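Local coordinates for putative ferritin-like diiron-carboxylate protein TM1526 (Thermotoga maritima, PDB 1VJX), which is of unknown physiological function but probably binds a pair of metal ions within a ferritin-like four-helix bundle and may act as an oxidoreductase, at residues R31-L36 with D53-H58; K46-L51 with K102-I107; V86-S91 with I109-D114. One frame throughout, in Å; residues are numbered along the deposited sequence. Where two conformers were deposited one is given.

Interaction 1 of 3, residues R31-L36 with D53-H58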
loop_
_atom_site.group_PDB
_atom_site.type_symbol
_atom_site.label_atom_id
_atom_site.label_comp_id
_atom_site.label_asym_id
_atom_site.label_seq_id
_atom_site.Cartn_x
_atom_site.Cartn_y
_atom_site.Cartn_z
ATOM N N ARG A 31 3.946 2.084 8.594
ATOM C CA ARG A 31 3.755 1.963 10.028
ATOM C C ARG A 31 3.484 0.546 10.491
ATOM O O ARG A 31 4.023 0.090 11.483
ATOM C CB ARG A 31 2.571 2.812 10.466
ATOM C CG ARG A 31 2.965 4.114 11.040
ATOM C CD ARG A 31 1.813 4.842 11.693
ATOM N NE ARG A 31 1.344 4.088 12.864
ATOM C CZ ARG A 31 0.128 3.538 13.019
ATOM N NH1 ARG A 31 -0.819 3.668 12.084
ATOM N NH2 ARG A 31 -0.144 2.863 14.143
ATOM N N PHE A 32 2.554 -0.093 9.806
ATOM C CA PHE A 32 2.237 -1.507 10.010
ATOM C C PHE A 32 3.533 -2.335 10.011
ATOM O O PHE A 32 3.876 -2.947 11.023
ATOM C CB PHE A 32 1.285 -1.945 8.912
ATOM C CG PHE A 32 0.740 -3.338 9.062
ATOM C CD1 PHE A 32 0.001 -3.701 10.178
ATOM C CD2 PHE A 32 0.905 -4.261 8.041
ATOM C CE1 PHE A 32 -0.523 -4.994 10.286
ATOM C CE2 PHE A 32 0.384 -5.535 8.139
ATOM C CZ PHE A 32 -0.328 -5.906 9.259
ATOM N N TYR A 33 4.281 -2.289 8.906
ATOM C CA TYR A 33 5.451 -3.163 8.735
ATOM C C TYR A 33 6.557 -2.852 9.758
ATOM O O TYR A 33 7.225 -3.773 10.256
ATOM C CB TYR A 33 5.982 -3.138 7.292
ATOM C CG TYR A 33 5.032 -3.710 6.246
ATOM C CD1 TYR A 33 4.439 -4.962 6.413
ATOM C CD2 TYR A 33 4.767 -3.016 5.063
ATOM C CE1 TYR A 33 3.588 -5.487 5.453
ATOM C CE2 TYR A 33 3.924 -3.527 4.092
ATOM C CZ TYR A 33 3.328 -4.762 4.285
ATOM O OH TYR A 33 2.485 -5.281 3.312
ATOM N N ARG A 34 6.714 -1.576 10.087
ATOM C CA ARG A 34 7.712 -1.166 11.054
ATOM C C ARG A 34 7.304 -1.638 12.468
ATOM O O ARG A 34 8.127 -2.179 13.200
ATOM C CB ARG A 34 7.939 0.356 10.993
ATOM C CG ARG A 34 9.347 0.770 11.372
ATOM C CD ARG A 34 9.596 2.265 11.360
ATOM N NE ARG A 34 9.733 2.843 10.018
ATOM C CZ ARG A 34 10.805 2.727 9.247
ATOM N NH1 ARG A 34 11.846 1.993 9.645
ATOM N NH2 ARG A 34 10.828 3.323 8.057
ATOM N N GLU A 35 6.033 -1.444 12.824
ATOM C CA GLU A 35 5.469 -1.967 14.075
ATOM C C GLU A 35 5.482 -3.508 14.129
ATOM O O GLU A 35 5.754 -4.081 15.180
ATOM C CB GLU A 35 4.038 -1.442 14.301
ATOM C CG GLU A 35 3.979 0.031 14.738
ATOM C CD GLU A 35 2.569 0.656 14.727
ATOM O OE1 GLU A 35 1.891 0.672 13.668
ATOM O OE2 GLU A 35 2.140 1.160 15.780
ATOM N N LEU A 36 5.196 -4.178 13.011
ATOM C CA LEU A 36 5.249 -5.640 12.978
ATOM C C LEU A 36 6.650 -6.147 13.289
ATOM O O LEU A 36 6.815 -7.224 13.904
ATOM C CB LEU A 36 4.831 -6.197 11.614
ATOM C CG LEU A 36 3.359 -6.270 11.204
ATOM C CD1 LEU A 36 3.301 -6.981 9.864
ATOM C CD2 LEU A 36 2.504 -7.003 12.219
ATOM N N ASP A 53 10.422 0.702 4.660
ATOM C CA ASP A 53 11.180 1.724 3.945
ATOM C C ASP A 53 10.672 1.858 2.523
ATOM O O ASP A 53 10.573 2.949 2.006
ATOM C CB ASP A 53 12.667 1.373 3.911
ATOM C CG ASP A 53 13.581 2.617 3.802
ATOM O OD1 ASP A 53 13.585 3.473 4.741
ATOM O OD2 ASP A 53 14.342 2.813 2.819
ATOM N N GLN A 54 10.353 0.734 1.883
ATOM C CA GLN A 54 9.808 0.763 0.518
ATOM C C GLN A 54 8.487 1.498 0.447
ATOM O O GLN A 54 8.275 2.325 -0.451
ATOM C CB GLN A 54 9.660 -0.674 -0.029
ATOM C CG GLN A 54 11.023 -1.284 -0.332
ATOM C CD GLN A 54 11.016 -2.780 -0.515
ATOM O OE1 GLN A 54 9.997 -3.375 -0.878
ATOM N NE2 GLN A 54 12.158 -3.395 -0.284
ATOM N N GLU A 55 7.594 1.178 1.388
ATOM C CA GLU A 55 6.297 1.863 1.500
ATOM C C GLU A 55 6.461 3.363 1.725
ATOM O O GLU A 55 5.711 4.163 1.159
ATOM C CB GLU A 55 5.474 1.310 2.651
ATOM C CG GLU A 55 5.053 -0.128 2.530
ATOM C CD GLU A 55 4.041 -0.378 1.430
ATOM O OE1 GLU A 55 4.470 -0.617 0.287
ATOM O OE2 GLU A 55 2.822 -0.368 1.724
ATOM N N ARG A 56 7.413 3.719 2.580
ATOM C CA ARG A 56 7.829 5.113 2.797
ATOM C C ARG A 56 8.079 5.845 1.472
ATOM O O ARG A 56 7.382 6.831 1.134
ATOM C CB ARG A 56 9.090 5.150 3.653
ATOM C CG ARG A 56 9.524 6.555 4.101
ATOM C CD ARG A 56 10.893 6.583 4.811
ATOM N NE ARG A 56 11.922 5.930 3.999
ATOM C CZ ARG A 56 12.603 6.516 3.011
ATOM N NH1 ARG A 56 12.404 7.793 2.697
ATOM N NH2 ARG A 56 13.511 5.825 2.331
ATOM N N ILE A 57 9.043 5.336 0.704
ATOM C CA ILE A 57 9.428 5.923 -0.584
ATOM C C ILE A 57 8.246 6.100 -1.527
ATOM O O ILE A 57 8.132 7.120 -2.199
ATOM C CB ILE A 57 10.545 5.075 -1.234
ATOM C CG1 ILE A 57 11.867 5.337 -0.521
ATOM C CG2 ILE A 57 10.697 5.371 -2.745
ATOM C CD1 ILE A 57 12.921 4.279 -0.837
ATOM N N HIS A 58 7.368 5.104 -1.552
ATOM C CA HIS A 58 6.140 5.131 -2.336
ATOM C C HIS A 58 5.237 6.271 -1.957
ATOM O O HIS A 58 4.704 6.925 -2.850
ATOM C CB HIS A 58 5.363 3.836 -2.160
ATOM C CG HIS A 58 6.008 2.663 -2.823
ATOM N ND1 HIS A 58 5.688 1.363 -2.511
ATOM C CD2 HIS A 58 6.956 2.605 -3.786
ATOM C CE1 HIS A 58 6.417 0.555 -3.254
ATOM N NE2 HIS A 58 7.198 1.288 -4.029
#
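Tyr33 lays the edge of its ring against the aliphatic part of Glu55, joining helices 15-36 and 43-68, the first helical hairpin of a ferritin-like four-helix bundle. Glu55 CG lies in the ring plane, 3.9 Å from Tyr33 CD2 and equally near CE2, so the contact is made by methylene and ring carbons. Beyond CG the chain of Glu55 bends (chi2 -68°), bringing OE2 to 4.1 Å from Tyr33 CE2; the carboxylate plane stands 69° from that of the ring. Glutamate suits this place because its lower half can pack like a hydrocarbon while its end reaches the bundle interior. There Glu55 OE1 comes close to carboxylates of Glu26 and Glu142. Glu55 and His58 form an ExxH pattern, and in diiron relatives such a pair supplies metal ligands; the same role is probable here. His58 ND1 bonds to Glu26 and NE2 to Gln141, while Gln54 O sits 3.3 Å above one face of the imidazole, off-centre. Tyr33 also packs on Leu51, Leu149 and Glu112, and this wraps its bulky ring in side chains from the other three helices.

Toward the outside, Arg34 reaches across to Asp53, but its NH2 stays 4.3 Å from Asp53 OD1, beyond a salt bridge, and its placement is uncertain because it has two conformers. Asp53 is instead held within its own helix by Arg56, side-on with two nitrogens: NE meets OD1 at 3.1 Å, and NH2 meets OD2 nearly straight (170°), from above the carboxylate plane.

Interaction 2 of 3, residues K46-L51 with K102-I107; sequences KTFLEL and KEVLDI
Phe48 drives the far end of its ring between Val104 and Leu105, so that a single carbon, CZ, carries the contact between helices 43-68 and 101-125. Phe48 CZ lies 4.1 Å from Val104 CG1 and 4.2 Å from Leu105 CD2. Leu105 meets the ring at its edge, with CD2 near the ring plane, whereas the methyl of Val104 arrives obliquely. The nearest backbones here, at Phe48 and Leu105, are 10.5 Å apart between CA atoms, and a long, stiff aromatic side chain is suited to reaching across such a gap.

Conformation decides who touches. Phe48 holds CG beside its backbone N and opposite the carbonyl carbon (chi1 -76°), a turn that carries the ring out from its own helix toward the other. Leu105 starts along a direction that does not face helix 43-68; its CG is likewise opposite its carbonyl carbon, chi2 of -173° sends CD1 out in line with the chain, and it is the other methyl, CD2, that bends off toward the ring. Val104 sets out toward helix 43-68 and needs no such detour, but its first torsion of 139° lies away from the staggered positions. Valine's short branch puts a methyl, CG1, against CZ, and leucine's extra carbon lets one of its two end methyls come near the ring although CB starts off to one side. All three side chains are buried and apolar, as fits the interior of a bundle.

The two helices run in the same general direction and face each other diagonally across the ferritin-like bundle, with the other two long helices flanking the gap: Leu36 of helix 15-36 packs on both Phe48 and Val104, while Met152 of helix 129-156 packs on Leu105.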
loop_
_atom_site.group_PDB
_atom_site.type_symbol
_atom_site.label_atom_id
_atom_site.label_comp_id
_atom_site.label_asym_id
_atom_site.label_seq_id
_atom_site.Cartn_x
_atom_site.Cartn_y
_atom_site.Cartn_z
ATOM N N LYS A 46 14.129 -7.952 9.480
ATOM C CA LYS A 46 14.792 -7.223 8.404
ATOM C C LYS A 46 13.832 -7.045 7.216
ATOM O O LYS A 46 13.799 -6.002 6.585
ATOM C CB LYS A 46 16.086 -7.962 8.017
ATOM C CG LYS A 46 16.923 -7.409 6.843
ATOM C CD LYS A 46 17.885 -8.518 6.323
ATOM C CE LYS A 46 19.162 -7.964 5.629
ATOM N NZ LYS A 46 20.120 -9.054 5.194
ATOM N N THR A 47 13.044 -8.077 6.946
ATOM C CA THR A 47 12.115 -8.031 5.832
ATOM C C THR A 47 11.075 -6.956 6.088
ATOM O O THR A 47 10.897 -6.054 5.285
ATOM C CB THR A 47 11.468 -9.434 5.592
ATOM O OG1 THR A 47 12.312 -10.190 4.715
ATOM C CG2 THR A 47 10.162 -9.326 4.803
ATOM N N PHE A 48 10.401 -7.055 7.219
ATOM C CA PHE A 48 9.349 -6.121 7.543
ATOM C C PHE A 48 9.880 -4.692 7.509
ATOM O O PHE A 48 9.170 -3.787 7.150
ATOM C CB PHE A 48 8.755 -6.432 8.924
ATOM C CG PHE A 48 7.846 -7.610 8.941
ATOM C CD1 PHE A 48 6.873 -7.776 7.970
ATOM C CD2 PHE A 48 7.948 -8.559 9.931
ATOM C CE1 PHE A 48 6.032 -8.887 7.984
ATOM C CE2 PHE A 48 7.100 -9.661 9.946
ATOM C CZ PHE A 48 6.141 -9.812 8.970
ATOM N N LEU A 49 11.130 -4.493 7.895
ATOM C CA LEU A 49 11.689 -3.145 7.910
ATOM C C LEU A 49 11.969 -2.652 6.488
ATOM O O LEU A 49 11.790 -1.468 6.200
ATOM C CB LEU A 49 12.948 -3.062 8.776
ATOM C CG LEU A 49 12.695 -3.092 10.279
ATOM C CD1 LEU A 49 14.007 -3.351 11.062
ATOM C CD2 LEU A 49 12.020 -1.802 10.775
ATOM N N GLU A 50 12.423 -3.556 5.620
ATOM C CA GLU A 50 12.623 -3.225 4.214
ATOM C C GLU A 50 11.298 -2.814 3.610
ATOM O O GLU A 50 11.213 -1.781 2.961
ATOM C CB GLU A 50 13.228 -4.394 3.432
ATOM C CG GLU A 50 14.748 -4.333 3.391
ATOM C CD GLU A 50 15.411 -5.713 3.242
ATOM O OE1 GLU A 50 14.761 -6.624 2.648
ATOM O OE2 GLU A 50 16.581 -5.878 3.713
ATOM N N LEU A 51 10.276 -3.635 3.844
ATOM C CA LEU A 51 8.933 -3.375 3.351
ATOM C C LEU A 51 8.464 -2.003 3.806
ATOM O O LEU A 51 7.909 -1.268 3.015
ATOM C CB LEU A 51 7.956 -4.490 3.781
ATOM C CG LEU A 51 8.196 -5.886 3.184
ATOM C CD1 LEU A 51 7.143 -6.892 3.619
ATOM C CD2 LEU A 51 8.200 -5.822 1.695
ATOM N N LYS A 102 1.751 -16.121 11.129
ATOM C CA LYS A 102 0.562 -16.443 10.337
ATOM C C LYS A 102 -0.538 -15.402 10.403
ATOM O O LYS A 102 -1.027 -14.963 9.379
ATOM C CB LYS A 102 -0.028 -17.797 10.785
ATOM C CG LYS A 102 -1.334 -18.219 10.072
ATOM C CD LYS A 102 -1.721 -19.691 10.376
ATOM C CE LYS A 102 -2.744 -20.277 9.370
ATOM N NZ LYS A 102 -3.931 -19.368 9.079
ATOM N N GLU A 103 -0.977 -15.056 11.607
ATOM C CA GLU A 103 -2.114 -14.154 11.730
ATOM C C GLU A 103 -1.792 -12.755 11.192
ATOM O O GLU A 103 -2.604 -12.108 10.572
ATOM C CB GLU A 103 -2.620 -14.116 13.171
ATOM C CG GLU A 103 -1.712 -13.513 14.210
ATOM C CD GLU A 103 -2.347 -13.627 15.595
ATOM O OE1 GLU A 103 -3.506 -13.106 15.745
ATOM O OE2 GLU A 103 -1.712 -14.234 16.511
ATOM N N VAL A 104 -0.557 -12.358 11.398
ATOM C CA VAL A 104 -0.005 -11.091 10.966
ATOM C C VAL A 104 0.108 -11.027 9.427
ATOM O O VAL A 104 -0.296 -10.044 8.780
ATOM C CB VAL A 104 1.382 -10.940 11.700
ATOM C CG1 VAL A 104 2.488 -10.373 10.826
ATOM C CG2 VAL A 104 1.219 -10.186 13.042
ATOM N N LEU A 105 0.671 -12.075 8.851
ATOM C CA LEU A 105 0.765 -12.203 7.414
ATOM C C LEU A 105 -0.608 -12.265 6.737
ATOM O O LEU A 105 -0.818 -11.672 5.671
ATOM C CB LEU A 105 1.606 -13.427 7.050
ATOM C CG LEU A 105 3.119 -13.276 7.203
ATOM C CD1 LEU A 105 3.777 -14.430 6.687
ATOM C CD2 LEU A 105 3.645 -12.043 6.473
ATOM N N ASP A 106 -1.559 -12.953 7.345
ATOM C CA ASP A 106 -2.885 -13.045 6.747
ATOM C C ASP A 106 -3.451 -11.671 6.566
ATOM O O ASP A 106 -4.028 -11.360 5.545
ATOM C CB ASP A 106 -3.831 -13.908 7.608
ATOM C CG ASP A 106 -3.598 -15.426 7.411
ATOM O OD1 ASP A 106 -3.026 -15.817 6.377
ATOM O OD2 ASP A 106 -3.934 -16.294 8.257
ATOM N N ILE A 107 -3.274 -10.845 7.582
ATOM C CA ILE A 107 -3.747 -9.457 7.545
ATOM C C ILE A 107 -2.987 -8.637 6.473
ATOM O O ILE A 107 -3.595 -7.947 5.675
ATOM C CB ILE A 107 -3.637 -8.825 8.955
ATOM C CG1 ILE A 107 -4.581 -9.555 9.932
ATOM C CG2 ILE A 107 -3.971 -7.336 8.895
ATOM C CD1 ILE A 107 -4.262 -9.331 11.419
#

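Interaction 3 of 3, residues V86-S91 with I109-D114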
loop_
_atom_site.group_PDB
_atom_site.type_symbol
_atom_site.label_atom_id
_atom_site.label_comp_id
_atom_site.label_asym_id
_atom_site.label_seq_id
_atom_site.Cartn_x
_atom_site.Cartn_y
_atom_site.Cartn_z
ATOM N N VAL A 86 -9.834 1.542 3.551
ATOM C CA VAL A 86 -8.784 2.204 4.320
ATOM C C VAL A 86 -8.121 1.190 5.251
ATOM O O VAL A 86 -8.727 0.171 5.649
ATOM C CB VAL A 86 -9.280 3.446 5.145
ATOM C CG1 VAL A 86 -9.933 4.497 4.227
ATOM C CG2 VAL A 86 -10.189 3.047 6.283
ATOM N N PHE A 87 -6.873 1.485 5.591
ATOM C CA PHE A 87 -6.056 0.563 6.349
ATOM C C PHE A 87 -6.798 0.245 7.651
ATOM O O PHE A 87 -7.395 1.132 8.243
ATOM C CB PHE A 87 -4.685 1.171 6.655
ATOM C CG PHE A 87 -3.573 0.168 6.639
ATOM C CD1 PHE A 87 -3.233 -0.523 7.792
ATOM C CD2 PHE A 87 -2.892 -0.077 5.493
ATOM C CE1 PHE A 87 -2.240 -1.424 7.788
ATOM C CE2 PHE A 87 -1.882 -0.971 5.476
ATOM C CZ PHE A 87 -1.557 -1.675 6.631
ATOM N N PRO A 88 -6.824 -1.039 8.035
ATOM C CA PRO A 88 -7.439 -1.446 9.277
ATOM C C PRO A 88 -6.816 -0.815 10.486
ATOM O O PRO A 88 -5.647 -0.409 10.487
ATOM C CB PRO A 88 -7.210 -2.967 9.321
ATOM C CG PRO A 88 -6.869 -3.375 7.999
ATOM C CD PRO A 88 -6.325 -2.190 7.254
ATOM N N ASP A 89 -7.636 -0.725 11.516
ATOM C CA ASP A 89 -7.161 -0.426 12.842
ATOM C C ASP A 89 -6.483 -1.706 13.355
ATOM O O ASP A 89 -7.091 -2.785 13.398
ATOM C CB ASP A 89 -8.323 -0.014 13.757
ATOM C CG ASP A 89 -7.857 0.473 15.107
ATOM O OD1 ASP A 89 -6.880 -0.054 15.653
ATOM O OD2 ASP A 89 -8.412 1.398 15.702
ATOM N N THR A 90 -5.210 -1.551 13.700
ATOM C CA THR A 90 -4.365 -2.648 14.133
ATOM C C THR A 90 -3.824 -2.445 15.549
ATOM O O THR A 90 -3.080 -3.286 16.023
ATOM C CB THR A 90 -3.177 -2.758 13.191
ATOM O OG1 THR A 90 -2.541 -1.477 13.080
ATOM C CG2 THR A 90 -3.621 -3.116 11.788
ATOM N N SER A 91 -4.217 -1.352 16.214
ATOM C CA SER A 91 -3.594 -0.919 17.472
ATOM C C SER A 91 -3.694 -1.942 18.610
ATOM O O SER A 91 -2.797 -2.016 19.452
ATOM C CB SER A 91 -4.171 0.446 17.915
ATOM O OG SER A 91 -5.527 0.341 18.322
ATOM N N ILE A 109 -1.454 -9.661 3.860
ATOM C CA ILE A 109 -1.713 -10.137 2.504
ATOM C C ILE A 109 -3.040 -9.573 2.041
ATOM O O ILE A 109 -3.176 -9.122 0.907
ATOM C CB ILE A 109 -1.671 -11.653 2.470
ATOM C CG1 ILE A 109 -0.205 -12.107 2.539
ATOM C CG2 ILE A 109 -2.343 -12.189 1.216
ATOM C CD1 ILE A 109 -0.001 -13.550 2.927
ATOM N N SER A 110 -3.996 -9.552 2.951
ATOM C CA SER A 110 -5.341 -9.136 2.614
ATOM C C SER A 110 -5.430 -7.644 2.340
ATOM O O SER A 110 -6.086 -7.270 1.388
ATOM C CB SER A 110 -6.330 -9.555 3.715
ATOM O OG SER A 110 -7.572 -8.916 3.508
ATOM N N VAL A 111 -4.775 -6.803 3.152
ATOM C CA VAL A 111 -4.780 -5.371 2.888
ATOM C C VAL A 111 -3.874 -5.000 1.716
ATOM O O VAL A 111 -4.153 -4.038 1.007
ATOM C CB VAL A 111 -4.441 -4.458 4.123
ATOM C CG1 VAL A 111 -5.250 -4.853 5.364
ATOM C CG2 VAL A 111 -2.989 -4.482 4.421
ATOM N N GLU A 112 -2.782 -5.730 1.524
ATOM C CA GLU A 112 -1.929 -5.475 0.379
ATOM C C GLU A 112 -2.721 -5.687 -0.947
ATOM O O GLU A 112 -2.705 -4.856 -1.832
ATOM C CB GLU A 112 -0.691 -6.381 0.430
ATOM C CG GLU A 112 0.277 -6.188 -0.724
ATOM C CD GLU A 112 0.777 -4.750 -0.824
ATOM O OE1 GLU A 112 0.772 -4.027 0.200
ATOM O OE2 GLU A 112 1.190 -4.342 -1.939
ATOM N N LYS A 113 -3.439 -6.786 -1.048
ATOM C CA LYS A 113 -4.294 -7.008 -2.173
ATOM C C LYS A 113 -5.322 -5.898 -2.378
ATOM O O LYS A 113 -5.607 -5.540 -3.521
ATOM C CB LYS A 113 -4.949 -8.394 -2.050
ATOM C CG LYS A 113 -3.927 -9.508 -2.316
ATOM C CD LYS A 113 -4.542 -10.853 -2.718
ATOM C CE LYS A 113 -5.190 -11.571 -1.574
ATOM N NZ LYS A 113 -5.116 -13.050 -1.749
ATOM N N ASP A 114 -5.840 -5.326 -1.281
ATOM C CA ASP A 114 -6.846 -4.273 -1.357
ATOM C C ASP A 114 -6.207 -3.001 -1.915
ATOM O O ASP A 114 -6.749 -2.333 -2.816
ATOM C CB ASP A 114 -7.408 -4.008 0.015
ATOM C CG ASP A 114 -8.409 -5.063 0.489
ATOM O OD1 ASP A 114 -8.933 -5.860 -0.292
ATOM O OD2 ASP A 114 -8.807 -5.076 1.664
#
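The long crossover connecting helix 43-68 to helix 101-125 leans on the latter through Phe87 and Pro88, which take the two methyls of Val111 between them. Phe87 CE2 is 3.8 Å from Val111 CG2, and its neighbour CZ is just as near; the methyl approaches the ring obliquely, and the two side chains cross at about a right angle. Pro88 brings the CG–CD side of its ring up to the other branch, CG 3.4 Å from Val111 CG1 and CD at the same distance, closer than carbons usually pack. The division of labour follows from the first torsion of Val111 (chi1 -48°): CG1 stands beside the backbone N, and CG2 falls between the N and the carbonyl carbon, the crowded position. A beta-branched valine thus offers one methyl to each partner.

From Val86 to Asp89 the backbone keeps the extended angles of a polyproline II conformation, to which Pro88 is well suited because its ring restricts phi. Such a long, largely irregular connection between the second and third helices allows these to run in the same direction, as in the ferritin-like fold. Phe87 turns its ring inward as well as toward Val111, packing edge-to-face with Phe32 and against Glu28 of helix 15-36, so the crossover straddles two helices at once.

After Pro88 the chain turns at Asp89, whose OD1 accepts a hydrogen bond from the backbone N of Ser91 at 3.0 Å (158°), forming an Asx turn. The same oxygen receives Ser91 OG, also at 3.0 Å, on its syn lone pair. Aspartate is short enough for its carboxylate to reach the N-H two residues ahead, and serine adds a hydroxyl that binds the same oxygen.

Interaction 1 joins the first two long helices, interaction 2 crosses the bundle from the second to the third, and interaction 3 ties the intervening crossover to the third. Interactions 1 and 2 share helix 43-68, have centres about 10 Å apart and alternate along the chain; Leu36 meets Val104, and Tyr33 CB rests against the backbone O of Phe48. Interactions 2 and 3 share helix 101-125, their centres about 12 Å apart. Interactions 1 and 3, about 13 Å between centres, come in series and meet through Phe32 with Phe87 and Thr90. Together they tie three of the four long helices and the crossover into one bundle; interaction 1 includes Glu55 and His58 of the probable metal site.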